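Local coordinates for protein nicotinamide riboside transporter PnuC (Neisseria mucosa ATCC 25996, PDB 4QTN) that takes up nicotinamide riboside, a vitamin B3 form and NAD precursor, across the bacterial inner membrane as a homotrimeric transporter, at residues L4-R9 / E117-K122; K8-G13 / K61-L66; A104-H109 / I175-E180. All blocks are in the same frame, centred on the assembly; numbering follows the deposited sequence.

Contact 1 of 3, residues L4-R9 / E117-K122; sequences LAWWKR and ETEEVK. With BOG (octyl beta-D-glucopyranoside), chain J.
Polar side chains carry this surface contact between the short N-terminal helix and an irregular, probably cytoplasmic chain, and E119 is the residue that faces both donors. Its CG stands anti to the carbonyl carbon (chi1 -62°) and the chain then bends at chi2, which brings the carboxylate back over helix residues W6 and R9. OE1 lies at the edge of the W6 indole, near the ring plane, and takes a weak hydrogen bond from NE1: W6 NE1 to E119 OE1 is 3.5 Å, long but nearly straight at 165°. The other oxygen, OE2, makes a long salt bridge with R9, 3.7 Å from R9 NH1 to E119 OE2, the two flat groups inclined by 30°.

The main grip of R9 is on backbone. Extended from CG to NE, its side chain runs alongside E117, with R9 CG 3.4 Å from E117 O, and one face of the guanidinium lies over the E117 main chain, R9 NH1 coming 3.2 Å from E117 C. Its NH2 is hydrogen-bonded to the carbonyl of A116, a firmer partner than the distant carboxylate.

E117 sends its own extended side chain away from the helix to the detergent, where O3 of octyl glucoside donates to E117 OE1 at 2.7 Å. T118 OG1 is hydrogen-bonded to NZ of K61, which belongs to contact 2.

The contact thus lays helix 4-12 against the linker between helix 85-107 and helix 128-147; farther along that linker, E120 and V121 touch helix 208-234.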
loop_
_atom_site.group_PDB
_atom_site.type_symbol
_atom_site.label_atom_id
_atom_site.label_comp_id
_atom_site.label_asym_id
_atom_site.label_seq_id
_atom_site.Cartn_x
_atom_site.Cartn_y
_atom_site.Cartn_z
ATOM N N LEU C 4 24.293 -31.377 -2.640
ATOM C CA LEU C 4 24.468 -30.284 -3.588
ATOM C C LEU C 4 23.389 -30.357 -4.642
ATOM O O LEU C 4 22.810 -29.340 -5.019
ATOM C CB LEU C 4 25.849 -30.373 -4.259
ATOM C CG LEU C 4 26.339 -29.245 -5.200
ATOM C CD1 LEU C 4 25.235 -28.664 -6.087
ATOM C CD2 LEU C 4 27.071 -28.141 -4.432
ATOM N N ALA C 5 23.139 -31.567 -5.135
ATOM C CA ALA C 5 22.018 -31.806 -6.029
ATOM C C ALA C 5 20.749 -31.320 -5.368
ATOM O O ALA C 5 19.902 -30.707 -6.011
ATOM C CB ALA C 5 21.907 -33.280 -6.374
ATOM N N TRP C 6 20.641 -31.567 -4.064
ATOM C CA TRP C 6 19.524 -31.068 -3.290
ATOM C C TRP C 6 19.541 -29.565 -3.224
ATOM O O TRP C 6 18.522 -28.917 -3.448
ATOM C CB TRP C 6 19.520 -31.633 -1.873
ATOM C CG TRP C 6 18.285 -31.231 -1.120
ATOM C CD1 TRP C 6 17.043 -31.793 -1.226
ATOM C CD2 TRP C 6 18.149 -30.136 -0.196
ATOM N NE1 TRP C 6 16.152 -31.140 -0.406
ATOM C CE2 TRP C 6 16.802 -30.120 0.238
ATOM C CE3 TRP C 6 19.038 -29.183 0.322
ATOM C CZ2 TRP C 6 16.323 -29.187 1.158
ATOM C CZ3 TRP C 6 18.556 -28.250 1.240
ATOM C CH2 TRP C 6 17.212 -28.270 1.653
ATOM N N TRP C 7 20.696 -29.003 -2.898
ATOM C CA TRP C 7 20.802 -27.570 -2.761
ATOM C C TRP C 7 20.442 -26.898 -4.062
ATOM O O TRP C 7 19.925 -25.796 -4.067
ATOM C CB TRP C 7 22.201 -27.168 -2.318
ATOM C CG TRP C 7 22.325 -27.024 -0.834
ATOM C CD1 TRP C 7 23.195 -27.688 -0.009
ATOM C CD2 TRP C 7 21.543 -26.170 0.012
ATOM N NE1 TRP C 7 23.011 -27.289 1.295
ATOM C CE2 TRP C 7 22.003 -26.359 1.338
ATOM C CE3 TRP C 7 20.508 -25.250 -0.223
ATOM C CZ2 TRP C 7 21.454 -25.673 2.426
ATOM C CZ3 TRP C 7 19.963 -24.567 0.864
ATOM C CH2 TRP C 7 20.438 -24.785 2.170
ATOM N N LYS C 8 20.679 -27.597 -5.169
ATOM C CA LYS C 8 20.382 -27.064 -6.498
ATOM C C LYS C 8 18.871 -26.946 -6.690
ATOM O O LYS C 8 18.388 -25.965 -7.228
ATOM C CB LYS C 8 21.016 -27.945 -7.600
ATOM C CG LYS C 8 21.191 -27.260 -8.961
ATOM C CD LYS C 8 19.954 -27.430 -9.859
ATOM C CE LYS C 8 19.978 -26.476 -11.062
ATOM N NZ LYS C 8 18.650 -26.315 -11.743
ATOM N N ARG C 9 18.137 -27.939 -6.199
ATOM C CA ARG C 9 16.667 -27.949 -6.254
ATOM C C ARG C 9 16.029 -26.836 -5.421
ATOM O O ARG C 9 15.214 -26.034 -5.927
ATOM C CB ARG C 9 16.143 -29.286 -5.756
ATOM C CG ARG C 9 15.994 -30.328 -6.825
ATOM C CD ARG C 9 15.311 -31.537 -6.259
ATOM N NE ARG C 9 14.691 -32.301 -7.309
ATOM C CZ ARG C 9 13.381 -32.492 -7.429
ATOM N NH1 ARG C 9 12.528 -31.994 -6.529
ATOM N NH2 ARG C 9 12.922 -33.209 -8.440
ATOM N N GLU C 117 9.981 -29.972 -9.134
ATOM C CA GLU C 117 11.389 -29.538 -9.198
ATOM C C GLU C 117 11.889 -29.124 -7.814
ATOM O O GLU C 117 13.056 -28.729 -7.651
ATOM C CB GLU C 117 11.557 -28.354 -10.147
ATOM C CG GLU C 117 11.276 -28.626 -11.606
ATOM C CD GLU C 117 11.470 -27.381 -12.468
ATOM O OE1 GLU C 117 11.457 -26.254 -11.911
ATOM O OE2 GLU C 117 11.634 -27.527 -13.701
ATOM N N THR C 118 10.984 -29.166 -6.836
ATOM C CA THR C 118 11.294 -28.818 -5.453
ATOM C C THR C 118 10.250 -29.452 -4.504
ATOM O O THR C 118 9.381 -30.207 -4.941
ATOM C CB THR C 118 11.372 -27.281 -5.256
ATOM O OG1 THR C 118 12.073 -26.982 -4.041
ATOM C CG2 THR C 118 9.950 -26.632 -5.236
ATOM N N GLU C 119 10.362 -29.168 -3.217
ATOM C CA GLU C 119 9.417 -29.677 -2.259
ATOM C C GLU C 119 8.768 -28.515 -1.528
ATOM O O GLU C 119 9.464 -27.614 -1.084
ATOM C CB GLU C 119 10.115 -30.629 -1.289
ATOM C CG GLU C 119 10.720 -31.873 -1.966
ATOM C CD GLU C 119 12.256 -31.965 -1.838
ATOM O OE1 GLU C 119 12.766 -31.932 -0.689
ATOM O OE2 GLU C 119 12.949 -32.112 -2.887
ATOM N N GLU C 120 7.427 -28.491 -1.506
ATOM C CA GLU C 120 6.652 -27.471 -0.750
ATOM C C GLU C 120 5.981 -28.079 0.474
ATOM O O GLU C 120 5.404 -29.164 0.391
ATOM C CB GLU C 120 5.583 -26.769 -1.632
ATOM C CG GLU C 120 5.271 -27.460 -2.961
ATOM C CD GLU C 120 3.801 -27.347 -3.394
ATOM O OE1 GLU C 120 2.935 -27.906 -2.698
ATOM O OE2 GLU C 120 3.520 -26.753 -4.470
ATOM N N VAL C 121 6.059 -27.364 1.602
ATOM C CA VAL C 121 5.358 -27.723 2.857
ATOM C C VAL C 121 3.846 -27.838 2.644
ATOM O O VAL C 121 3.286 -27.202 1.737
ATOM C CB VAL C 121 5.646 -26.680 3.976
ATOM C CG1 VAL C 121 4.721 -25.477 3.856
ATOM C CG2 VAL C 121 5.544 -27.311 5.354
ATOM N N LYS C 122 3.194 -28.667 3.460
ATOM C CA LYS C 122 1.758 -28.881 3.343
ATOM C C LYS C 122 1.021 -27.853 4.179
ATOM O O LYS C 122 1.145 -27.829 5.376
ATOM C CB LYS C 122 1.385 -30.313 3.750
ATOM C CG LYS C 122 1.699 -31.366 2.677
ATOM C CD LYS C 122 1.212 -32.768 3.063
ATOM C CE LYS C 122 2.173 -33.469 4.025
ATOM N NZ LYS C 122 1.569 -34.666 4.691
HETATM C C1 BOG J . 14.231 -20.928 -13.131
HETATM O O1 BOG J . 14.302 -19.680 -12.536
HETATM C C2 BOG J . 13.026 -21.683 -12.586
HETATM O O2 BOG J . 13.149 -21.911 -11.131
HETATM C C3 BOG J . 12.887 -23.005 -13.253
HETATM O O3 BOG J . 11.730 -23.688 -12.673
HETATM C C4 BOG J . 12.726 -22.888 -14.735
HETATM O O4 BOG J . 12.824 -24.194 -15.333
HETATM C C5 BOG J . 13.729 -21.931 -15.419
HETATM O O5 BOG J . 14.142 -20.732 -14.617
HETATM C C6 BOG J . 13.091 -21.443 -16.671
HETATM O O6 BOG J . 14.083 -21.078 -17.627
HETATM C "C1'" BOG J . 15.309 -19.554 -11.497
HETATM C "C2'" BOG J . 14.904 -18.355 -10.580
HETATM C "C3'" BOG J . 15.968 -18.108 -9.540
HETATM C "C4'" BOG J . 15.605 -16.799 -8.773
HETATM C "C5'" BOG J . 16.637 -16.528 -7.635
HETATM C "C6'" BOG J . 16.580 -17.669 -6.589
HETATM C "C7'" BOG J . 18.009 -18.148 -6.232
HETATM C "C8'" BOG J . 18.516 -17.464 -4.914
#

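Contact 2 of 3, residues K8-G13 / K61-L66; sequences KRELFG and KISNYL. With BOG (octyl beta-D-glucopyranoside), chain J.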
loop_
_atom_site.group_PDB
_atom_site.type_symbol
_atom_site.label_atom_id
_atom_site.label_comp_id
_atom_site.label_asym_id
_atom_site.label_seq_id
_atom_site.Cartn_x
_atom_site.Cartn_y
_atom_site.Cartn_z
ATOM N N LYS C 8 20.679 -27.597 -5.169
ATOM C CA LYS C 8 20.382 -27.064 -6.498
ATOM C C LYS C 8 18.871 -26.946 -6.690
ATOM O O LYS C 8 18.388 -25.965 -7.228
ATOM C CB LYS C 8 21.016 -27.945 -7.600
ATOM C CG LYS C 8 21.191 -27.260 -8.961
ATOM C CD LYS C 8 19.954 -27.430 -9.859
ATOM C CE LYS C 8 19.978 -26.476 -11.062
ATOM N NZ LYS C 8 18.650 -26.315 -11.743
ATOM N N ARG C 9 18.137 -27.939 -6.199
ATOM C CA ARG C 9 16.667 -27.949 -6.254
ATOM C C ARG C 9 16.029 -26.836 -5.421
ATOM O O ARG C 9 15.214 -26.034 -5.927
ATOM C CB ARG C 9 16.143 -29.286 -5.756
ATOM C CG ARG C 9 15.994 -30.328 -6.825
ATOM C CD ARG C 9 15.311 -31.537 -6.259
ATOM N NE ARG C 9 14.691 -32.301 -7.309
ATOM C CZ ARG C 9 13.381 -32.492 -7.429
ATOM N NH1 ARG C 9 12.528 -31.994 -6.529
ATOM N NH2 ARG C 9 12.922 -33.209 -8.440
ATOM N N GLU C 10 16.363 -26.818 -4.136
ATOM C CA GLU C 10 15.831 -25.838 -3.232
ATOM C C GLU C 10 16.016 -24.404 -3.738
ATOM O O GLU C 10 15.086 -23.611 -3.686
ATOM C CB GLU C 10 16.452 -25.984 -1.875
ATOM C CG GLU C 10 15.690 -25.250 -0.818
ATOM C CD GLU C 10 14.473 -26.013 -0.335
ATOM O OE1 GLU C 10 14.280 -27.176 -0.757
ATOM O OE2 GLU C 10 13.720 -25.454 0.488
ATOM N N LEU C 11 17.209 -24.089 -4.241
ATOM C CA LEU C 11 17.557 -22.709 -4.597
ATOM C C LEU C 11 17.015 -22.277 -5.941
ATOM O O LEU C 11 16.746 -21.100 -6.152
ATOM C CB LEU C 11 19.073 -22.509 -4.600
ATOM C CG LEU C 11 19.885 -22.496 -3.306
ATOM C CD1 LEU C 11 21.242 -21.908 -3.633
ATOM C CD2 LEU C 11 19.208 -21.694 -2.197
ATOM N N PHE C 12 16.913 -23.207 -6.872
ATOM C CA PHE C 12 16.639 -22.836 -8.251
ATOM C C PHE C 12 15.380 -23.499 -8.802
ATOM O O PHE C 12 14.937 -23.180 -9.909
ATOM C CB PHE C 12 17.863 -23.122 -9.145
ATOM C CG PHE C 12 19.108 -22.346 -8.746
ATOM C CD1 PHE C 12 19.286 -21.025 -9.154
ATOM C CD2 PHE C 12 20.090 -22.935 -7.950
ATOM C CE1 PHE C 12 20.415 -20.312 -8.775
ATOM C CE2 PHE C 12 21.211 -22.220 -7.560
ATOM C CZ PHE C 12 21.374 -20.911 -7.978
ATOM N N GLY C 13 14.775 -24.377 -8.000
ATOM C CA GLY C 13 13.696 -25.239 -8.467
ATOM C C GLY C 13 12.327 -24.618 -8.339
ATOM O O GLY C 13 11.946 -24.143 -7.273
ATOM N N LYS C 61 9.129 -23.234 0.896
ATOM C CA LYS C 61 10.407 -23.982 0.831
ATOM C C LYS C 61 11.064 -24.122 2.203
ATOM O O LYS C 61 11.080 -23.173 2.998
ATOM C CB LYS C 61 11.375 -23.295 -0.116
ATOM C CG LYS C 61 10.929 -23.302 -1.554
ATOM C CD LYS C 61 12.082 -22.998 -2.487
ATOM C CE LYS C 61 11.708 -23.338 -3.916
ATOM N NZ LYS C 61 12.713 -24.241 -4.548
ATOM N N ILE C 62 11.651 -25.290 2.455
ATOM C CA ILE C 62 12.169 -25.632 3.794
ATOM C C ILE C 62 13.477 -24.935 4.138
ATOM O O ILE C 62 13.796 -24.737 5.322
ATOM C CB ILE C 62 12.369 -27.142 3.957
ATOM C CG1 ILE C 62 12.811 -27.454 5.383
ATOM C CG2 ILE C 62 13.377 -27.667 2.933
ATOM C CD1 ILE C 62 12.048 -28.582 6.012
ATOM N N SER C 63 14.238 -24.582 3.102
ATOM C CA SER C 63 15.544 -23.946 3.269
ATOM C C SER C 63 15.426 -22.496 3.626
ATOM O O SER C 63 16.410 -21.790 3.611
ATOM C CB SER C 63 16.358 -24.049 1.991
ATOM O OG SER C 63 15.818 -23.189 0.998
ATOM N N ASN C 64 14.210 -22.038 3.890
ATOM C CA ASN C 64 14.017 -20.713 4.444
ATOM C C ASN C 64 14.719 -20.601 5.785
ATOM O O ASN C 64 15.279 -19.562 6.105
ATOM C CB ASN C 64 12.518 -20.373 4.584
ATOM C CG ASN C 64 11.968 -20.697 5.965
ATOM O OD1 ASN C 64 12.068 -19.886 6.903
ATOM N ND2 ASN C 64 11.369 -21.880 6.099
ATOM N N TYR C 65 14.742 -21.702 6.535
ATOM C CA TYR C 65 15.155 -21.668 7.940
ATOM C C TYR C 65 16.633 -21.360 8.152
ATOM O O TYR C 65 16.994 -20.657 9.106
ATOM C CB TYR C 65 14.769 -22.951 8.655
ATOM C CG TYR C 65 13.291 -23.059 8.930
ATOM C CD1 TYR C 65 12.656 -22.167 9.785
ATOM C CD2 TYR C 65 12.529 -24.055 8.334
ATOM C CE1 TYR C 65 11.306 -22.265 10.037
ATOM C CE2 TYR C 65 11.178 -24.166 8.585
ATOM C CZ TYR C 65 10.569 -23.271 9.436
ATOM O OH TYR C 65 9.213 -23.374 9.679
ATOM N N LEU C 66 17.484 -21.884 7.275
ATOM C CA LEU C 66 18.895 -21.563 7.332
ATOM C C LEU C 66 19.129 -20.061 7.139
ATOM O O LEU C 66 19.822 -19.422 7.940
ATOM C CB LEU C 66 19.674 -22.359 6.300
ATOM C CG LEU C 66 21.124 -21.899 6.136
ATOM C CD1 LEU C 66 21.860 -21.884 7.476
ATOM C CD2 LEU C 66 21.852 -22.764 5.116
HETATM C C1 BOG J . 14.231 -20.928 -13.131
HETATM O O1 BOG J . 14.302 -19.680 -12.536
HETATM C C2 BOG J . 13.026 -21.683 -12.586
HETATM O O2 BOG J . 13.149 -21.911 -11.131
HETATM C C3 BOG J . 12.887 -23.005 -13.253
HETATM O O3 BOG J . 11.730 -23.688 -12.673
HETATM C C4 BOG J . 12.726 -22.888 -14.735
HETATM O O4 BOG J . 12.824 -24.194 -15.333
HETATM C C5 BOG J . 13.729 -21.931 -15.419
HETATM O O5 BOG J . 14.142 -20.732 -14.617
HETATM C C6 BOG J . 13.091 -21.443 -16.671
HETATM O O6 BOG J . 14.083 -21.078 -17.627
HETATM C "C1'" BOG J . 15.309 -19.554 -11.497
HETATM C "C2'" BOG J . 14.904 -18.355 -10.580
HETATM C "C3'" BOG J . 15.968 -18.108 -9.540
HETATM C "C4'" BOG J . 15.605 -16.799 -8.773
HETATM C "C5'" BOG J . 16.637 -16.528 -7.635
HETATM C "C6'" BOG J . 16.580 -17.669 -6.589
HETATM C "C7'" BOG J . 18.009 -18.148 -6.232
HETATM C "C8'" BOG J . 18.516 -17.464 -4.914
#
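K61 and E10 each reach across to backbone of the other segment in a buried exchange of charge for peptide groups. The ammonium of K61 is shared by two carbonyls, E10 O in the last turn of helix 4-12 and G13 O just past its end: K61 NZ donates to E10 O at 2.6 Å, from above the carbonyl plane, and to G13 O at 2.8 Å, in plane and on a lone pair. In return E10 OE2 accepts from S63 N at 2.8 Å, an N-H that arrives well above the carboxylate plane; I62 N lies 2.9 Å from the same E10 OE2.

Torsions set both groups in place. E10 has CG anti to the backbone N (chi1 -165°) and folds at chi2, so that its carboxylate turns to the 61-64 chain, while the K61 chain stays extended until a bend at chi4 delivers NZ. I62, crossing E10 at about a right angle, brings CG2 to 3.3 Å from E10 OE2, and W6 and F103 touch I62 farther out.

Residues K61 to N64 form a type I beta turn leading into helix 64-80. A lysine across carbonyls at a helix C-terminus probably suits the partial negative charge there. N64, next along, lines the nicotinamide riboside pocket, which probably puts this junction on the cytoplasmic side of the pocket.

Contact 3 of 3, residues A104-H109 / I175-E180; sequences AMWRKH and ILRYRE
A Schellman motif closes helix 158-175, and R177, the residue with positive phi (72°), turns from it toward the end of helix 85-107, so two transmembrane helices meet at what are probably their cytoplasmic ends. On the membrane side the touch is apolar. Selenomethionine M105, bent at chi3, puts CE against the branch point of I175, with M105 CE 3.3 Å from I175 CB, and its SE faces L176 CD2 more loosely.

W106 comes next. Its indole presents an edge to the last helical carbonyl, W106 CD1 lying 3.3 Å from I175 O, and its NE1 is hydrogen-bonded to the carbonyl of M174. R177 CG packs near that pyrrole side, 3.7 Å from W106 NE1, with the guanidinium turned at 89° to the indole. The I175 side chain is about 4 Å from that of Q171, which binds nicotinamide riboside, so the contact lies just beyond the binding site.

Bends at chi2 and chi3 carry the R177 guanidinium onto one face of H109, a flat, parallel stack of guanidinium on imidazole with centres 3.7 Å apart and planes at 7°. A bond within its own segment helps set the rotation of the imidazole: H109 ND1 donates to M105 O at 3.3 Å, nearly straight and in the ring plane.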
loop_
_atom_site.group_PDB
_atom_site.type_symbol
_atom_site.label_atom_id
_atom_site.label_comp_id
_atom_site.label_asym_id
_atom_site.label_seq_id
_atom_site.Cartn_x
_atom_site.Cartn_y
_atom_site.Cartn_z
ATOM N N ALA C 104 12.470 -28.555 12.245
ATOM C CA ALA C 104 11.996 -29.831 12.767
ATOM C C ALA C 104 10.616 -30.175 12.226
ATOM O O ALA C 104 10.459 -31.157 11.497
ATOM C CB ALA C 104 11.979 -29.807 14.295
HETATM N N MSE C 105 9.621 -29.345 12.561
HETATM C CA MSE C 105 8.211 -29.676 12.309
HETATM C C MSE C 105 7.803 -29.508 10.883
HETATM O O MSE C 105 6.898 -30.193 10.419
HETATM C CB MSE C 105 7.296 -28.799 13.108
HETATM C CG MSE C 105 7.575 -28.903 14.573
HETATM SE SE MSE C 105 6.663 -27.356 15.317
HETATM C CE MSE C 105 7.933 -25.961 14.754
ATOM N N TRP C 106 8.416 -28.557 10.182
ATOM C CA TRP C 106 8.219 -28.451 8.742
ATOM C C TRP C 106 8.782 -29.704 8.056
ATOM O O TRP C 106 8.087 -30.345 7.262
ATOM C CB TRP C 106 8.873 -27.187 8.187
ATOM C CG TRP C 106 7.940 -25.980 8.053
ATOM C CD1 TRP C 106 7.029 -25.533 8.972
ATOM C CD2 TRP C 106 7.904 -25.037 6.967
ATOM N NE1 TRP C 106 6.412 -24.390 8.518
ATOM C CE2 TRP C 106 6.931 -24.062 7.291
ATOM C CE3 TRP C 106 8.597 -24.925 5.746
ATOM C CZ2 TRP C 106 6.624 -22.994 6.435
ATOM C CZ3 TRP C 106 8.288 -23.864 4.894
ATOM C CH2 TRP C 106 7.317 -22.912 5.246
ATOM N N ARG C 107 10.019 -30.077 8.417
ATOM C CA ARG C 107 10.710 -31.247 7.828
ATOM C C ARG C 107 9.819 -32.468 7.694
ATOM O O ARG C 107 9.926 -33.217 6.731
ATOM C CB ARG C 107 11.957 -31.609 8.642
ATOM C CG ARG C 107 12.914 -32.570 7.929
ATOM C CD ARG C 107 14.102 -32.932 8.808
ATOM N NE ARG C 107 13.676 -33.326 10.147
ATOM C CZ ARG C 107 14.492 -33.483 11.181
ATOM N NH1 ARG C 107 14.002 -33.837 12.363
ATOM N NH2 ARG C 107 15.796 -33.288 11.039
ATOM N N LYS C 108 8.944 -32.667 8.670
ATOM C CA LYS C 108 8.050 -33.820 8.687
ATOM C C LYS C 108 6.900 -33.738 7.680
ATOM O O LYS C 108 6.260 -34.729 7.415
ATOM C CB LYS C 108 7.495 -34.045 10.102
ATOM C CG LYS C 108 7.921 -35.355 10.754
ATOM C CD LYS C 108 8.034 -35.212 12.257
ATOM C CE LYS C 108 7.027 -34.211 12.798
ATOM N NZ LYS C 108 7.235 -33.933 14.251
ATOM N N HIS C 109 6.645 -32.556 7.124
ATOM C CA HIS C 109 5.396 -32.325 6.374
ATOM C C HIS C 109 5.592 -31.703 4.993
ATOM O O HIS C 109 4.911 -30.739 4.631
ATOM C CB HIS C 109 4.400 -31.508 7.211
ATOM C CG HIS C 109 3.860 -32.252 8.388
ATOM N ND1 HIS C 109 4.440 -32.190 9.638
ATOM C CD2 HIS C 109 2.825 -33.118 8.497
ATOM C CE1 HIS C 109 3.773 -32.969 10.470
ATOM N NE2 HIS C 109 2.789 -33.544 9.803
ATOM N N ILE C 175 5.302 -21.820 11.867
ATOM C CA ILE C 175 5.896 -23.140 12.132
ATOM C C ILE C 175 4.837 -24.240 12.124
ATOM O O ILE C 175 5.077 -25.327 11.613
ATOM C CB ILE C 175 6.716 -23.202 13.446
ATOM C CG1 ILE C 175 5.920 -22.659 14.629
ATOM C CG2 ILE C 175 8.034 -22.466 13.290
ATOM C CD1 ILE C 175 6.564 -22.941 15.963
ATOM N N LEU C 176 3.650 -23.929 12.655
ATOM C CA LEU C 176 2.495 -24.856 12.615
ATOM C C LEU C 176 1.833 -25.049 11.217
ATOM O O LEU C 176 0.843 -25.766 11.112
ATOM C CB LEU C 176 1.428 -24.433 13.625
ATOM C CG LEU C 176 1.568 -24.822 15.103
ATOM C CD1 LEU C 176 0.179 -24.991 15.700
ATOM C CD2 LEU C 176 2.401 -26.085 15.313
ATOM N N ARG C 177 2.358 -24.370 10.181
ATOM C CA ARG C 177 1.914 -24.551 8.772
ATOM C C ARG C 177 0.512 -23.990 8.414
ATOM O O ARG C 177 -0.156 -24.514 7.531
ATOM C CB ARG C 177 2.011 -26.021 8.363
ATOM C CG ARG C 177 3.426 -26.519 8.203
ATOM C CD ARG C 177 3.601 -27.929 8.742
ATOM N NE ARG C 177 2.526 -28.815 8.317
ATOM C CZ ARG C 177 1.797 -29.555 9.143
ATOM N NH1 ARG C 177 2.051 -29.547 10.457
ATOM N NH2 ARG C 177 0.822 -30.318 8.656
ATOM N N TYR C 178 0.082 -22.924 9.081
ATOM C CA TYR C 178 -1.251 -22.363 8.819
ATOM C C TYR C 178 -1.196 -21.157 7.910
ATOM O O TYR C 178 -0.334 -20.295 8.056
ATOM C CB TYR C 178 -1.977 -22.020 10.128
ATOM C CG TYR C 178 -2.471 -23.248 10.867
ATOM C CD1 TYR C 178 -3.587 -23.967 10.411
ATOM C CD2 TYR C 178 -1.805 -23.719 11.988
ATOM C CE1 TYR C 178 -4.031 -25.099 11.070
ATOM C CE2 TYR C 178 -2.236 -24.856 12.653
ATOM C CZ TYR C 178 -3.351 -25.542 12.194
ATOM O OH TYR C 178 -3.772 -26.676 12.855
ATOM N N ARG C 179 -2.123 -21.093 6.968
ATOM C CA ARG C 179 -2.156 -19.993 6.016
ATOM C C ARG C 179 -2.556 -18.648 6.643
ATOM O O ARG C 179 -2.308 -17.618 6.073
ATOM C CB ARG C 179 -3.079 -20.313 4.860
ATOM C CG ARG C 179 -3.841 -19.107 4.375
ATOM C CD ARG C 179 -4.516 -19.381 3.065
ATOM N NE ARG C 179 -5.717 -20.181 3.235
ATOM C CZ ARG C 179 -6.849 -19.725 3.757
ATOM N NH1 ARG C 179 -6.935 -18.463 4.189
ATOM N NH2 ARG C 179 -7.895 -20.533 3.862
ATOM N N GLU C 180 -3.191 -18.660 7.805
ATOM C CA GLU C 180 -3.674 -17.397 8.390
ATOM C C GLU C 180 -2.538 -16.530 8.944
ATOM O O GLU C 180 -2.751 -15.374 9.316
ATOM C CB GLU C 180 -4.758 -17.650 9.445
ATOM C CG GLU C 180 -6.124 -18.021 8.850
ATOM C CD GLU C 180 -6.102 -19.340 8.076
ATOM O OE1 GLU C 180 -5.265 -20.205 8.412
ATOM O OE2 GLU C 180 -6.923 -19.510 7.137
#

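From the N terminus, helix 4-12 serves contact 1 and contact 2 in turn. Both start from this helix; contact 2 closes its loop first, through helices 17-34 and 41-59 to the start of helix 64-80, and contact 1 closes later, at the linker 117-122. Contact 3 opens after contact 2 has closed and crosses contact 1, because 117-122 falls between 104-109 and 175-180. K61 links contact 2 to contact 1; W106 packs on Y65 and N64 between contacts 2 and 3; K122 N meets H109 O at 2.9 Å between contacts 1 and 3. Together they tie the N-terminal helix, the linker and three transmembrane helix ends on what is probably the cytoplasmic side.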